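PDB 4IIW: Lmo1499 protein from Listeria monocytogenes, which probably acts as a membrane-anchored endolytic transglycosylase of the MltG family, cutting nascent peptidoglycan strands and so ending their elongation. Local coordinates for residues N92-Q95 with I96-M100; Y175-P178 with A179-F183; V198-T201 with D202-A206; S218-K221 with F222-S226. One frame throughout, in Å; residues are numbered along the deposited sequence.

Interaction 1: residues N92-Q95 with I96-M100; sequences NTDQ and IVKKM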
loop_
_atom_site.group_PDB
_atom_site.type_symbol
_atom_site.label_atom_id
_atom_site.label_comp_id
_atom_site.label_asym_id
_atom_site.label_seq_id
_atom_site.Cartn_x
_atom_site.Cartn_y
_atom_site.Cartn_z
ATOM N N ASN B 92 14.697 -10.234 4.216
ATOM C CA ASN B 92 13.674 -9.301 4.603
ATOM C C ASN B 92 14.019 -7.918 4.057
ATOM O O ASN B 92 15.161 -7.487 4.162
ATOM C CB ASN B 92 13.575 -9.271 6.130
ATOM C CG ASN B 92 12.629 -8.217 6.621
ATOM O OD1 ASN B 92 13.063 -7.209 7.189
ATOM N ND2 ASN B 92 11.324 -8.397 6.349
ATOM N N THR B 93 13.029 -7.236 3.479
ATOM C CA THR B 93 13.205 -5.911 2.885
ATOM C C THR B 93 13.878 -4.923 3.832
ATOM O O THR B 93 14.696 -4.098 3.414
ATOM C CB THR B 93 11.821 -5.304 2.471
ATOM O OG1 THR B 93 11.052 -6.295 1.790
ATOM C CG2 THR B 93 11.975 -4.043 1.587
ATOM N N ASP B 94 13.513 -4.988 5.107
ATOM C CA ASP B 94 14.086 -4.084 6.108
ATOM C C ASP B 94 15.591 -4.262 6.205
ATOM O O ASP B 94 16.316 -3.280 6.323
ATOM C CB ASP B 94 13.482 -4.324 7.492
ATOM C CG ASP B 94 13.962 -3.312 8.511
ATOM O OD1 ASP B 94 13.910 -2.091 8.197
ATOM O OD2 ASP B 94 14.380 -3.730 9.627
ATOM N N GLN B 95 16.058 -5.506 6.186
ATOM C CA GLN B 95 17.488 -5.758 6.271
ATOM C C GLN B 95 18.187 -5.225 5.045
ATOM O O GLN B 95 19.258 -4.634 5.161
ATOM C CB GLN B 95 17.804 -7.240 6.392
ATOM C CG GLN B 95 17.234 -7.895 7.629
ATOM C CD GLN B 95 17.555 -9.373 7.678
ATOM O OE1 GLN B 95 16.648 -10.212 7.759
ATOM N NE2 GLN B 95 18.855 -9.710 7.573
ATOM N N ILE B 96 17.589 -5.416 3.870
ATOM C CA ILE B 96 18.239 -4.972 2.653
ATOM C C ILE B 96 18.489 -3.497 2.769
ATOM O O ILE B 96 19.623 -3.037 2.709
ATOM C CB ILE B 96 17.416 -5.236 1.394
ATOM C CG1 ILE B 96 17.177 -6.737 1.207
ATOM C CG2 ILE B 96 18.149 -4.702 0.197
ATOM C CD1 ILE B 96 16.173 -7.084 0.103
ATOM N N VAL B 97 17.406 -2.768 2.995
ATOM C CA VAL B 97 17.431 -1.319 3.098
ATOM C C VAL B 97 18.368 -0.845 4.197
ATOM O O VAL B 97 19.101 0.110 4.023
ATOM C CB VAL B 97 15.993 -0.819 3.303
ATOM C CG1 VAL B 97 15.939 0.669 3.612
ATOM C CG2 VAL B 97 15.181 -1.167 2.060
ATOM N N LYS B 98 18.386 -1.562 5.304
ATOM C CA LYS B 98 19.219 -1.190 6.446
ATOM C C LYS B 98 20.727 -1.288 6.105
ATOM O O LYS B 98 21.503 -0.439 6.521
ATOM C CB LYS B 98 18.833 -2.050 7.654
ATOM C CG LYS B 98 18.578 -1.231 8.930
ATOM C CD LYS B 98 17.585 -1.966 9.878
ATOM C CE LYS B 98 16.971 -1.029 10.937
ATOM N NZ LYS B 98 15.935 -1.712 11.776
ATOM N N LYS B 99 21.125 -2.307 5.341
ATOM C CA LYS B 99 22.519 -2.443 4.882
ATOM C C LYS B 99 22.924 -1.272 3.988
ATOM O O LYS B 99 24.011 -0.719 4.128
ATOM C CB LYS B 99 22.751 -3.745 4.101
ATOM C CG LYS B 99 23.123 -4.989 4.918
ATOM C CD LYS B 99 23.330 -6.202 3.982
ATOM C CE LYS B 99 24.060 -7.379 4.647
ATOM N NZ LYS B 99 25.514 -7.119 4.845
HETATM N N MSE B 100 22.058 -0.900 3.061
HETATM C CA MSE B 100 22.354 0.217 2.165
HETATM C C MSE B 100 22.377 1.571 2.901
HETATM O O MSE B 100 23.200 2.419 2.599
HETATM C CB MSE B 100 21.376 0.233 0.989
HETATM C CG MSE B 100 21.492 -0.996 0.099
HETATM SE SE MSE B 100 20.293 -1.043 -1.421
HETATM C CE MSE B 100 20.900 -2.690 -2.187
#
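Asp94 and Lys98, one turn apart on the helix that Asn92 opens, form a salt bridge across the contact. Carboxylate and lysine tail approach at a slant, and Lys98 NZ stops 3.3 Å from Asp94 OD2, so the hydrogen bond within the pair is weak. The carboxylate reaches that point because CG of Asp94 stands anti to the backbone N (chi1 -174°), while the lysine, extended beyond CG, passes its CD 3.7 Å from the same OD2.

Backbone bonds supply most of the remaining contact. Ile96 N donates to Asn92 O at 3.2 Å, and Val97 N to Thr93 O at 3.0 Å in an almost straight bond of 176°; Lys98 N and Lys99 N continue the series to Asp94 O and Gln95 O.

Apolar contact is slight: Thr93 CG2 and Val97 CG2 lie 4.3 Å apart, and both residues pack against Phe68 of helix 65-75. The Thr93 hydroxyl is bonded to Tyr74 O of the second subunit.

At the start, Asn92 OD1 accepts from Asp94 N at 3.1 Å, a weak bond. The whole is a helix N-terminus with an asparagine N-cap, whose first turn also supplies the acid of an i to i+4 acid-lysine pair.

Interaction 2: residues Y175-P178 with A179-F183; sequences YLYP and ATYTF. With SO4 (sulfate ion), chain O.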
loop_
_atom_site.group_PDB
_atom_site.type_symbol
_atom_site.label_atom_id
_atom_site.label_comp_id
_atom_site.label_asym_id
_atom_site.label_seq_id
_atom_site.Cartn_x
_atom_site.Cartn_y
_atom_site.Cartn_z
ATOM N N TYR B 175 55.937 3.402 -7.172
ATOM C CA TYR B 175 56.730 2.661 -6.179
ATOM C C TYR B 175 55.950 1.703 -5.265
ATOM O O TYR B 175 56.530 1.026 -4.438
ATOM C CB TYR B 175 57.554 3.642 -5.364
ATOM C CG TYR B 175 58.669 4.269 -6.148
ATOM C CD1 TYR B 175 58.455 5.393 -6.944
ATOM C CD2 TYR B 175 59.949 3.749 -6.092
ATOM C CE1 TYR B 175 59.502 5.977 -7.661
ATOM C CE2 TYR B 175 60.999 4.325 -6.808
ATOM C CZ TYR B 175 60.775 5.438 -7.582
ATOM O OH TYR B 175 61.842 5.990 -8.279
ATOM N N LEU B 176 54.638 1.633 -5.436
ATOM C CA LEU B 176 53.801 0.689 -4.680
ATOM C C LEU B 176 53.514 -0.511 -5.598
ATOM O O LEU B 176 52.714 -0.426 -6.520
ATOM C CB LEU B 176 52.522 1.379 -4.215
ATOM C CG LEU B 176 52.710 2.401 -3.081
ATOM C CD1 LEU B 176 53.803 3.384 -3.358
ATOM C CD2 LEU B 176 51.394 3.112 -2.812
ATOM N N TYR B 177 54.175 -1.631 -5.323
ATOM C CA TYR B 177 54.118 -2.818 -6.183
ATOM C C TYR B 177 52.740 -3.464 -6.269
ATOM O O TYR B 177 52.009 -3.514 -5.273
ATOM C CB TYR B 177 55.140 -3.851 -5.666
ATOM C CG TYR B 177 55.505 -4.948 -6.644
ATOM C CD1 TYR B 177 56.390 -4.701 -7.700
ATOM C CD2 TYR B 177 54.994 -6.248 -6.507
ATOM C CE1 TYR B 177 56.733 -5.704 -8.615
ATOM C CE2 TYR B 177 55.350 -7.267 -7.422
ATOM C CZ TYR B 177 56.214 -6.980 -8.465
ATOM O OH TYR B 177 56.557 -7.957 -9.366
ATOM N N PRO B 178 52.373 -3.959 -7.466
ATOM C CA PRO B 178 51.121 -4.665 -7.608
ATOM C C PRO B 178 51.255 -6.121 -7.134
ATOM O O PRO B 178 52.064 -6.866 -7.648
ATOM C CB PRO B 178 50.829 -4.588 -9.108
ATOM C CG PRO B 178 52.116 -4.399 -9.757
ATOM C CD PRO B 178 53.071 -3.820 -8.758
ATOM N N ALA B 179 50.456 -6.488 -6.142
ATOM C CA ALA B 179 50.446 -7.816 -5.552
ATOM C C ALA B 179 49.254 -7.886 -4.601
ATOM O O ALA B 179 48.444 -6.956 -4.535
ATOM C CB ALA B 179 51.750 -8.080 -4.795
ATOM N N THR B 180 49.135 -8.994 -3.887
ATOM C CA THR B 180 48.077 -9.175 -2.915
ATOM C C THR B 180 48.731 -9.063 -1.581
ATOM O O THR B 180 49.731 -9.692 -1.352
ATOM C CB THR B 180 47.411 -10.541 -3.056
ATOM O OG1 THR B 180 46.747 -10.593 -4.316
ATOM C CG2 THR B 180 46.379 -10.766 -1.962
ATOM N N TYR B 181 48.182 -8.237 -0.705
ATOM C CA TYR B 181 48.757 -8.028 0.625
ATOM C C TYR B 181 47.710 -8.351 1.669
ATOM O O TYR B 181 46.524 -8.240 1.380
ATOM C CB TYR B 181 49.147 -6.560 0.788
ATOM C CG TYR B 181 50.079 -6.050 -0.274
ATOM C CD1 TYR B 181 49.588 -5.559 -1.490
ATOM C CD2 TYR B 181 51.460 -6.041 -0.066
ATOM C CE1 TYR B 181 50.449 -5.094 -2.468
ATOM C CE2 TYR B 181 52.328 -5.574 -1.040
ATOM C CZ TYR B 181 51.825 -5.108 -2.234
ATOM O OH TYR B 181 52.702 -4.637 -3.185
ATOM N N THR B 182 48.150 -8.755 2.863
ATOM C CA THR B 182 47.242 -9.024 3.996
ATOM C C THR B 182 47.933 -8.522 5.266
ATOM O O THR B 182 49.158 -8.482 5.330
ATOM C CB THR B 182 46.904 -10.509 4.156
ATOM O OG1 THR B 182 48.063 -11.205 4.578
ATOM C CG2 THR B 182 46.427 -11.110 2.842
ATOM N N PHE B 183 47.147 -8.149 6.272
ATOM C CA PHE B 183 47.698 -7.577 7.494
ATOM C C PHE B 183 47.123 -8.227 8.730
ATOM O O PHE B 183 45.910 -8.364 8.847
ATOM C CB PHE B 183 47.443 -6.063 7.499
ATOM C CG PHE B 183 48.053 -5.378 6.322
ATOM C CD1 PHE B 183 49.334 -4.883 6.387
ATOM C CD2 PHE B 183 47.377 -5.305 5.126
ATOM C CE1 PHE B 183 49.930 -4.300 5.289
ATOM C CE2 PHE B 183 47.960 -4.713 4.017
ATOM C CZ PHE B 183 49.246 -4.209 4.101
HETATM S S SO4 O . 51.106 -11.944 -5.222
HETATM O O1 SO4 O . 52.401 -12.261 -4.622
HETATM O O2 SO4 O . 50.435 -10.962 -4.387
HETATM O O3 SO4 O . 51.304 -11.402 -6.563
HETATM O O4 SO4 O . 50.296 -13.155 -5.317
#
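Tyr181 reaches back along the chain to Tyr177, its phenol bonding to the backbone carbonyl of Tyr177. CB of Tyr181 leaves the strand with CG beside the backbone N and anti to the carbonyl carbon (chi1 -56°), which turns the ring back toward the residues that precede it. Farther out, CE1 comes to 3.6 Å from Tyr177 O and CZ to 3.4 Å from the same oxygen, which lies in the plane of the ring, at its edge. At the tip, OH donates to Tyr177 O; the modelled separation of 2.5 Å is very short, and at this resolution its exact value carries little weight. The same OH is 3.6 Å from Tyr177 CB and lies at the edge of the Tyr177 ring, near that ring's plane.

Ala179 CB also meets this edge, 4.1 Å from Tyr177 CD2, while Pro178 CD rests over one face of the ring toward its rim. The phenol thereby spans Pro178 and Ala179, which lie between the two tyrosines in sequence. On the strand, Thr180 N donates to O2 of a sulfate ion, probably from the crystallisation liquor, at a modelled distance too short to be taken literally, and the Thr180 hydroxyl has a weak bond to Lys327 of the third subunit.

This segment leads from the loop after helix 145-154 into strand 180-181, which pairs antiparallel with strand 111-112 through backbone bonds of Ala179 to Ile113 and Tyr181 to Leu111. Helix 190-204 packs against both tyrosines, with Ala200 touching both side chains and Thr201 and Asn204 touching Tyr177.

Interaction 3: residues V198-T201 with D202-A206; sequences VKAT and DVNIA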
loop_
_atom_site.group_PDB
_atom_site.type_symbol
_atom_site.label_atom_id
_atom_site.label_comp_id
_atom_site.label_asym_id
_atom_site.label_seq_id
_atom_site.Cartn_x
_atom_site.Cartn_y
_atom_site.Cartn_z
ATOM N N VAL B 198 55.921 -0.600 -0.775
ATOM C CA VAL B 198 57.232 -0.095 -1.172
ATOM C C VAL B 198 58.287 -1.209 -0.988
ATOM O O VAL B 198 59.185 -1.373 -1.810
ATOM C CB VAL B 198 57.624 1.197 -0.420
ATOM C CG1 VAL B 198 59.055 1.563 -0.718
ATOM C CG2 VAL B 198 56.695 2.341 -0.815
ATOM N N LYS B 199 58.140 -1.990 0.074
ATOM C CA LYS B 199 59.029 -3.111 0.329
ATOM C C LYS B 199 58.901 -4.162 -0.763
ATOM O O LYS B 199 59.896 -4.741 -1.184
ATOM C CB LYS B 199 58.744 -3.716 1.711
ATOM C CG LYS B 199 59.278 -5.118 1.907
ATOM C CD LYS B 199 59.443 -5.477 3.351
ATOM C CE LYS B 199 58.211 -5.265 4.171
ATOM N NZ LYS B 199 58.474 -5.592 5.603
ATOM N N ALA B 200 57.684 -4.423 -1.219
ATOM C CA ALA B 200 57.499 -5.406 -2.286
ATOM C C ALA B 200 58.263 -4.955 -3.543
ATOM O O ALA B 200 58.893 -5.772 -4.218
ATOM C CB ALA B 200 56.025 -5.606 -2.594
ATOM N N THR B 201 58.219 -3.658 -3.846
ATOM C CA THR B 201 58.913 -3.158 -5.025
ATOM C C THR B 201 60.404 -3.444 -4.874
ATOM O O THR B 201 61.011 -4.023 -5.756
ATOM C CB THR B 201 58.685 -1.644 -5.254
ATOM O OG1 THR B 201 57.305 -1.393 -5.593
ATOM C CG2 THR B 201 59.621 -1.115 -6.381
ATOM N N ASP B 202 60.962 -3.062 -3.725
ATOM C CA ASP B 202 62.366 -3.264 -3.408
ATOM C C ASP B 202 62.766 -4.730 -3.556
ATOM O O ASP B 202 63.788 -5.025 -4.150
ATOM C CB ASP B 202 62.655 -2.778 -1.974
ATOM C CG ASP B 202 64.138 -2.873 -1.592
ATOM O OD1 ASP B 202 64.960 -2.100 -2.154
ATOM O OD2 ASP B 202 64.467 -3.679 -0.685
ATOM N N VAL B 203 61.958 -5.641 -3.023
ATOM C CA VAL B 203 62.243 -7.063 -3.104
ATOM C C VAL B 203 62.161 -7.605 -4.514
ATOM O O VAL B 203 62.993 -8.397 -4.940
ATOM C CB VAL B 203 61.210 -7.882 -2.313
ATOM C CG1 VAL B 203 61.418 -9.384 -2.557
ATOM C CG2 VAL B 203 61.256 -7.524 -0.817
ATOM N N ASN B 204 61.155 -7.158 -5.244
ATOM C CA ASN B 204 60.848 -7.731 -6.544
ATOM C C ASN B 204 61.602 -7.201 -7.730
ATOM O O ASN B 204 61.479 -7.758 -8.816
ATOM C CB ASN B 204 59.331 -7.689 -6.766
ATOM C CG ASN B 204 58.586 -8.633 -5.809
ATOM O OD1 ASN B 204 58.898 -9.820 -5.733
ATOM N ND2 ASN B 204 57.617 -8.109 -5.081
ATOM N N ILE B 205 62.377 -6.139 -7.542
ATOM C CA ILE B 205 63.197 -5.644 -8.619
ATOM C C ILE B 205 64.642 -6.086 -8.402
ATOM O O ILE B 205 65.525 -5.774 -9.219
ATOM C CB ILE B 205 63.139 -4.111 -8.771
ATOM C CG1 ILE B 205 63.759 -3.409 -7.563
ATOM C CG2 ILE B 205 61.717 -3.654 -9.008
ATOM C CD1 ILE B 205 63.778 -1.919 -7.717
ATOM N N ALA B 206 64.887 -6.812 -7.311
ATOM C CA ALA B 206 66.232 -7.311 -6.993
ATOM C C ALA B 206 66.850 -8.063 -8.172
ATOM O O ALA B 206 68.049 -7.974 -8.410
ATOM C CB ALA B 206 66.190 -8.209 -5.764
#
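Lys199 and Val203 meet along the last turns of helix 190-204, where their side chains run side by side in the same direction. Lys199 CG touches Val203 CG2 at 4.1 Å, and this methyl also lies 3.1 Å from Lys199 O. A second apolar touch joins the methyls of Thr201 and Ile205, their CG2 atoms 4.2 Å apart. In Ile205 the CG1 branch sits between the backbone N and the carbonyl carbon (chi1 66°), which brings CG1 and CG2 together to the same side of Thr201 O.

Main-chain bonds form the second group. Asp202 N donates to Val198 O at 3.1 Å and Val203 N to Lys199 O at 2.9 Å, both close to straight. Asn204 N reaches Ala200 O at 2.8 Å. The last of the series, from Ile205 N to Thr201 O, is weak, bent to 131° as the chain leaves the helix.

Amide and backbone also lie close at this end. The Asn204 side chain folds back along the helix, placing ND2 2.8 Å from Ala200 O and 3.9 Å from Ala200 CB.

The charged and hydroxyl ends find partners beyond the two segments. Lys199 pairs with Glu196 one turn earlier, and Asp202 OD1 is held by both Thr158 and Arg209, which link this turn to the loop after helix 145-154 and to the start of helix 209-215. On another flank Thr201 OG1 bonds to Tyr175 O, so the helix end lies against the loop that leads into strand 180-181, on the face that meets Tyr177.

Interaction 4: residues S218-K221 with F222-S226; sequences SVHK and FLTMS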
loop_
_atom_site.group_PDB
_atom_site.type_symbol
_atom_site.label_atom_id
_atom_site.label_comp_id
_atom_site.label_asym_id
_atom_site.label_seq_id
_atom_site.Cartn_x
_atom_site.Cartn_y
_atom_site.Cartn_z
ATOM N N SER B 218 68.706 4.377 -13.774
ATOM C CA SER B 218 68.271 4.573 -12.398
ATOM C C SER B 218 66.993 3.789 -12.194
ATOM O O SER B 218 66.295 3.478 -13.160
ATOM C CB SER B 218 67.997 6.045 -12.135
ATOM O OG SER B 218 66.899 6.489 -12.921
ATOM N N VAL B 219 66.684 3.445 -10.950
ATOM C CA VAL B 219 65.432 2.755 -10.674
ATOM C C VAL B 219 64.284 3.659 -11.132
ATOM O O VAL B 219 63.282 3.191 -11.685
ATOM C CB VAL B 219 65.262 2.401 -9.179
ATOM C CG1 VAL B 219 63.862 1.870 -8.920
ATOM C CG2 VAL B 219 66.334 1.367 -8.714
ATOM N N HIS B 220 64.453 4.964 -10.958
ATOM C CA HIS B 220 63.396 5.904 -11.306
ATOM C C HIS B 220 63.094 5.954 -12.804
ATOM O O HIS B 220 61.923 5.940 -13.195
ATOM C CB HIS B 220 63.719 7.289 -10.760
ATOM C CG HIS B 220 62.563 8.238 -10.805
ATOM N ND1 HIS B 220 61.440 8.077 -10.016
ATOM C CD2 HIS B 220 62.370 9.378 -11.510
ATOM C CE1 HIS B 220 60.599 9.068 -10.247
ATOM N NE2 HIS B 220 61.146 9.880 -11.137
ATOM N N LYS B 221 64.119 6.026 -13.652
ATOM C CA LYS B 221 63.852 6.015 -15.111
ATOM C C LYS B 221 63.318 4.646 -15.523
ATOM O O LYS B 221 62.457 4.539 -16.376
ATOM C CB LYS B 221 65.075 6.448 -15.948
ATOM C CG LYS B 221 65.360 7.948 -15.792
ATOM C CD LYS B 221 66.456 8.461 -16.691
ATOM C CE LYS B 221 66.564 9.984 -16.563
ATOM N NZ LYS B 221 67.725 10.569 -17.318
ATOM N N PHE B 222 63.814 3.608 -14.876
ATOM C CA PHE B 222 63.343 2.249 -15.112
ATOM C C PHE B 222 61.847 2.125 -14.897
ATOM O O PHE B 222 61.134 1.632 -15.754
ATOM C CB PHE B 222 64.076 1.291 -14.170
ATOM C CG PHE B 222 63.522 -0.107 -14.151
ATOM C CD1 PHE B 222 63.387 -0.833 -15.321
ATOM C CD2 PHE B 222 63.230 -0.729 -12.939
ATOM C CE1 PHE B 222 62.917 -2.137 -15.299
ATOM C CE2 PHE B 222 62.770 -2.030 -12.904
ATOM C CZ PHE B 222 62.609 -2.739 -14.092
ATOM N N LEU B 223 61.376 2.583 -13.750
ATOM C CA LEU B 223 59.954 2.496 -13.449
ATOM C C LEU B 223 59.138 3.450 -14.298
ATOM O O LEU B 223 57.956 3.199 -14.540
ATOM C CB LEU B 223 59.690 2.722 -11.955
ATOM C CG LEU B 223 60.333 1.652 -11.062
ATOM C CD1 LEU B 223 60.164 2.009 -9.597
ATOM C CD2 LEU B 223 59.725 0.302 -11.372
ATOM N N THR B 224 59.756 4.526 -14.780
ATOM C CA THR B 224 59.047 5.462 -15.638
ATOM C C THR B 224 58.721 4.782 -16.977
ATOM O O THR B 224 57.542 4.766 -17.420
ATOM C CB THR B 224 59.850 6.733 -15.843
ATOM O OG1 THR B 224 60.028 7.380 -14.573
ATOM C CG2 THR B 224 59.127 7.674 -16.793
HETATM N N MSE B 225 59.745 4.211 -17.620
HETATM C CA MSE B 225 59.522 3.473 -18.877
HETATM C C MSE B 225 58.547 2.378 -18.700
HETATM O O MSE B 225 57.667 2.194 -19.522
HETATM C CB MSE B 225 60.784 2.809 -19.425
HETATM C CG MSE B 225 61.291 3.440 -20.649
HETATM SE SE MSE B 225 60.066 3.324 -22.163
HETATM C CE MSE B 225 61.254 4.385 -23.266
ATOM N N SER B 226 58.743 1.604 -17.651
ATOM C CA SER B 226 57.858 0.490 -17.398
ATOM C C SER B 226 56.415 0.962 -17.400
ATOM O O SER B 226 55.587 0.338 -18.042
ATOM C CB SER B 226 58.203 -0.194 -16.075
ATOM O OG SER B 226 59.494 -0.760 -16.148
#
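Ser218 O accepts from Phe222 N at 3.0 Å, beginning the main-chain bonds of helix 219-232. The serine is also the N-cap: its OG takes the N-H of Lys221 at 2.9 Å in a bond of 168°. Next, Val219 and Leu223 lie side by side and point the same way, with Val219 CG1 against Leu223 CD1 at 3.8 Å. Val219 O receives Leu223 N and also comes near the edge of the Phe222 ring, close to its plane. Phe222 itself leads away from this turn to Tyr208, Leu212 and Met305, joining the helix to helices 209-215 and 302-309.

This capped first turn opens the helix that ends at Glu232, predicted to be important for catalysis, and the Met225 side chain lies about 9 Å from that of Glu232.

His220 O is gripped twice by Thr224, by N at 3.0 Å and by OG1 at 2.8 Å, the two donors arriving from opposite faces of the carbonyl plane. The hydroxyl can reach it because it stands beside the backbone N of Thr224 (chi1 -62°), and it also lies over one face of the imidazole. Tyr175 OH and Pro294 O bind ND1 and NE2, which fixes the rotation of the ring. Lys221 O accepts the nearly straight bond from N of selenomethionine Met225; the side chain of Met225 bends at chi2 toward Phe246, Tyr247 and Leu250 of helix 239-251.

The four contacts follow one another along the chain; none nests within or crosses another, and each is local to one continuous run of chain. Interaction 1, at the start of helix 93-102, stands apart, its nearest atoms about 21 Å from interaction 2. The other three form a connected group. Residues 175-183 bring the chain into strand 180-181, and Tyr175 joins both later contacts: its carbonyl meets Thr201 of interaction 3 and its hydroxyl meets His220 of interaction 4. Ile205 and Val219 complete the circuit by packing between interactions 3 and 4. The loop before strand 180-181 is thereby tied to the end of helix 190-204 and the beginning of helix 219-232.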